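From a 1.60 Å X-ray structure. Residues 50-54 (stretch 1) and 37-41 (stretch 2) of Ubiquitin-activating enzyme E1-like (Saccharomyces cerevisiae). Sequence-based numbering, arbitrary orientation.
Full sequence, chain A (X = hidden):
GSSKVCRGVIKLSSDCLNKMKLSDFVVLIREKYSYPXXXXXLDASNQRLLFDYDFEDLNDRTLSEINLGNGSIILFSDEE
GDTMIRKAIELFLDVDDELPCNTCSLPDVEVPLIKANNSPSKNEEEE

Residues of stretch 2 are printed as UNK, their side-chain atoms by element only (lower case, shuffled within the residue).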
ATOM      1  N   LEU A  50      -1.934  -8.890  -4.350  1.00 12.97           N
ATOM      2  CA  LEU A  50      -0.998  -8.303  -5.287  1.00  8.03           C
ATOM      3  C   LEU A  50       0.447  -8.576  -4.897  1.00  4.64           C
ATOM      4  O   LEU A  50       1.341  -8.586  -5.742  1.00 10.28           O
ATOM      5  CB  LEU A  50      -1.265  -6.805  -5.389  1.00 11.41           C
ATOM      6  CG  LEU A  50      -2.603  -6.499  -6.062  1.00  7.81           C
ATOM      7  CD1 LEU A  50      -2.790  -5.003  -6.239  1.00 10.21           C
ATOM      8  CD2 LEU A  50      -2.658  -7.204  -7.392  1.00  5.52           C
ATOM      9  N   PHE A  51       0.666  -8.837  -3.612  1.00 12.41           N
ATOM     10  CA  PHE A  51       2.016  -9.017  -3.108  1.00  6.24           C
ATOM     11  C   PHE A  51       1.995  -9.555  -1.703  1.00  7.92           C
ATOM     12  O   PHE A  51       1.226  -9.097  -0.865  1.00 19.53           O
ATOM     13  CB  PHE A  51       2.751  -7.674  -3.134  1.00  9.75           C
ATOM     14  CG  PHE A  51       4.172  -7.749  -2.665  1.00 19.93           C
ATOM     15  CD1 PHE A  51       5.219  -7.687  -3.572  1.00 15.04           C
ATOM     16  CD2 PHE A  51       4.462  -7.876  -1.318  1.00 12.09           C
ATOM     17  CE1 PHE A  51       6.532  -7.750  -3.140  1.00 14.09           C
ATOM     18  CE2 PHE A  51       5.771  -7.944  -0.881  1.00 20.03           C
ATOM     19  CZ  PHE A  51       6.807  -7.879  -1.792  1.00 12.13           C
ATOM     20  N   ASP A  52       2.820 -10.562  -1.445  1.00  8.06           N
ATOM     21  CA  ASP A  52       3.119 -10.936  -0.069  1.00 11.10           C
ATOM     22  C   ASP A  52       4.519 -11.537   0.022  1.00 10.51           C
ATOM     23  O   ASP A  52       5.266 -11.527  -0.952  1.00 13.91           O
ATOM     24  CB  ASP A  52       2.031 -11.824   0.555  1.00 11.27           C
ATOM     25  CG  ASP A  52       2.059 -13.252   0.047  1.00 13.29           C
ATOM     26  OD1 ASP A  52       1.326 -14.091   0.609  1.00 34.33           O
ATOM     27  OD2 ASP A  52       2.806 -13.545  -0.901  1.00 22.77           O
ATOM     28  N   TYR A  53       4.873 -12.039   1.191  1.00 11.06           N
ATOM     29  CA  TYR A  53       6.227 -12.502   1.454  1.00 21.04           C
ATOM     30  C   TYR A  53       6.524 -13.817   0.749  1.00 25.90           C
ATOM     31  O   TYR A  53       7.478 -14.513   1.093  1.00 48.79           O
ATOM     32  CB  TYR A  53       6.379 -12.718   2.944  1.00 17.23           C
ATOM     33  CG  TYR A  53       5.377 -13.711   3.462  1.00 23.69           C
ATOM     34  CD1 TYR A  53       5.736 -15.031   3.702  1.00 30.08           C
ATOM     35  CD2 TYR A  53       4.060 -13.338   3.684  1.00 15.60           C
ATOM     36  CE1 TYR A  53       4.817 -15.944   4.170  1.00 34.86           C
ATOM     37  CE2 TYR A  53       3.130 -14.246   4.152  1.00 25.06           C
ATOM     38  CZ  TYR A  53       3.514 -15.547   4.392  1.00 39.94           C
ATOM     39  OH  TYR A  53       2.589 -16.454   4.857  1.00 61.00           O
ATOM     40  N   ASP A  54       5.707 -14.154  -0.237  1.00 28.90           N
ATOM     41  CA  ASP A  54       5.775 -15.459  -0.866  1.00 14.05           C
ATOM     42  C   ASP A  54       5.359 -15.302  -2.324  1.00 41.52           C
ATOM     43  O   ASP A  54       5.529 -16.205  -3.146  1.00 30.68           O
ATOM     44  CB  ASP A  54       4.825 -16.403  -0.140  1.00 23.88           C
ATOM     45  CG  ASP A  54       5.310 -17.829  -0.135  1.00 50.46           C
ATOM     46  OD1 ASP A  54       4.927 -18.572   0.795  1.00 33.45           O
ATOM     47  OD2 ASP A  54       6.068 -18.207  -1.054  1.00 57.46           O
ATOM     48  N   UNK A  37       8.942  -7.191   7.983  1.00  7.95           N
ATOM     49  CA  UNK A  37       9.363  -7.547   6.635  1.00 22.04           C
ATOM     50  C   UNK A  37       8.300  -8.335   5.886  1.00 11.00           C
ATOM     51  O   UNK A  37       7.988  -8.035   4.741  1.00 23.02           O
ATOM     52  c   UNK A  37      11.735  -7.572   7.435  1.00 40.90           C
ATOM     53  c   UNK A  37      11.710  -6.076   7.155  1.00 27.90           C
ATOM     54  o   UNK A  37      12.420  -5.583   6.277  1.00 23.21           O
ATOM     55  n   UNK A  37      10.891  -5.345   7.906  1.00 38.18           N
ATOM     56  c   UNK A  37      10.674  -8.315   6.674  1.00 31.14           C
ATOM     57  N   UNK A  38       7.744  -9.345   6.537  1.00  9.35           N
ATOM     58  CA  UNK A  38       6.706 -10.155   5.924  1.00 19.47           C
ATOM     59  C   UNK A  38       5.375  -9.429   5.960  1.00 18.63           C
ATOM     60  O   UNK A  38       4.812  -9.206   7.028  1.00 14.67           O
ATOM     61  c   UNK A  38       6.567 -11.491   6.635  1.00  7.40           C
ATOM     62  o   UNK A  38       8.624 -12.076   5.612  1.00 32.74           O
ATOM     63  o   UNK A  38       7.920 -13.337   7.273  1.00 21.08           O
ATOM     64  c   UNK A  38       7.793 -12.360   6.496  1.00 23.88           C
ATOM     65  N   UNK A  39       4.864  -9.103   4.780  1.00 10.02           N
ATOM     66  CA  UNK A  39       3.684  -8.271   4.653  1.00  6.10           C
ATOM     67  C   UNK A  39       2.727  -8.824   3.600  1.00 18.45           C
ATOM     68  O   UNK A  39       3.085  -9.714   2.822  1.00 11.76           O
ATOM     69  c   UNK A  39       3.676  -6.477   2.849  1.00 19.25           C
ATOM     70  c   UNK A  39       4.096  -6.836   4.277  1.00 12.87           C
ATOM     71  c   UNK A  39       4.163  -6.118   6.678  1.00 25.98           C
ATOM     72  c   UNK A  39       3.587  -5.860   5.323  1.00 22.13           C
ATOM     73  N   UNK A  40       1.506  -8.299   3.593  1.00 23.20           N
ATOM     74  CA  UNK A  40       0.524  -8.630   2.567  1.00 20.44           C
ATOM     75  C   UNK A  40      -0.059  -7.350   1.992  1.00  9.51           C
ATOM     76  O   UNK A  40      -0.455  -6.461   2.737  1.00 13.80           O
ATOM     77  o   UNK A  40      -1.005 -10.485   2.248  1.00 43.87           O
ATOM     78  c   UNK A  40      -0.606  -9.477   3.157  1.00  8.58           C
ATOM     79  N   UNK A  41      -0.108  -7.263   0.666  1.00  6.76           N
ATOM     80  CA  UNK A  41      -0.720  -6.132  -0.027  1.00  8.71           C
ATOM     81  C   UNK A  41      -1.811  -6.638  -0.960  1.00  9.76           C
ATOM     82  O   UNK A  41      -1.543  -7.334  -1.936  1.00 12.19           O
ATOM     83  c   UNK A  41       1.138  -3.119  -1.654  1.00  7.74           C
ATOM     84  c   UNK A  41       0.323  -5.338  -0.810  1.00 10.75           C
ATOM     85  c   UNK A  41      -1.046  -3.999  -2.463  1.00 20.50           C
ATOM     86  c   UNK A  41      -0.086  -3.938  -1.287  1.00 14.12           C
TER

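Position 37 carries five side-chain atoms: three carbons in an unbranched run, the third bonded to one oxygen and one nitrogen. A terminal amide on two preceding carbons is glutamine, so this is Gln 37. It makes no contact with stretch 1; its CB stays 7.2 Å from CB of Tyr 53, and its end leads away.

Position 38 has two carbons, the second bearing two oxygens. This is a carboxylate one carbon from the backbone, which identifies Asp 38. One carboxylate oxygen, OD1, lies 3.5 Å from CB of Tyr 53, and the CB of Asp 38 sits obliquely to the tyrosine ring. This is a van der Waals contact beside the tyrosine.

Position 39 shows four carbons and no heteroatom. The fork is at the first carbon, and one arm is two carbons long while the other is a single methyl, the pattern of isoleucine: Ile 39. Its CA-to-CB bond points away from stretch 1, yet the methyl CG2 reaches to 4.5 Å from CD2 of Phe 51, oblique to that ring. Its backbone is closer still, with O 3.1 Å from CA of Asp 52 in a CA-H...O contact (133° at the hydrogen).

Position 40 has one carbon followed by one oxygen, the hydroxymethyl group of serine. The oxygen of Ser 40, OG, is 3.7 Å from CB of Asp 52, and the two side chains leave the sheet on the same face. The CA of Ser 40 also approaches O of Phe 51 at 3.5 Å.

Position 41 again has four carbons, but here the fork is at the second, which distinguishes leucine from isoleucine: Leu 41. Its CB is 4.1 Å from CB of Phe 51, on the sheet face they share, and its CD2 is 4.1 Å from CB of Leu 50.

The contact is an antiparallel pairing of strands, their axes 174° apart in direction and 4.7 Å apart at closest approach. Its register is fixed at Phe 51 and Leu 41, whose CA atoms are 5.0 Å apart. There N of Leu 41 donates to O of Phe 51 at 2.7 Å and 170°, a short, nearly linear bond. The O of Leu 41 accepts from N of Leu 50 (2.9 Å, 146°) and, weakly, from N of Phe 51 (3.2 Å, 134°). Around this backbone core, the apolar contacts of Leu 50, Phe 51, Ile 39 and Leu 41 contribute to the 366 Å² buried between the stretches, while Asp 38 and Tyr 53 extend the contact beyond the hydrogen-bonded pair.

Stretch 2, residues 37-41: QDISL
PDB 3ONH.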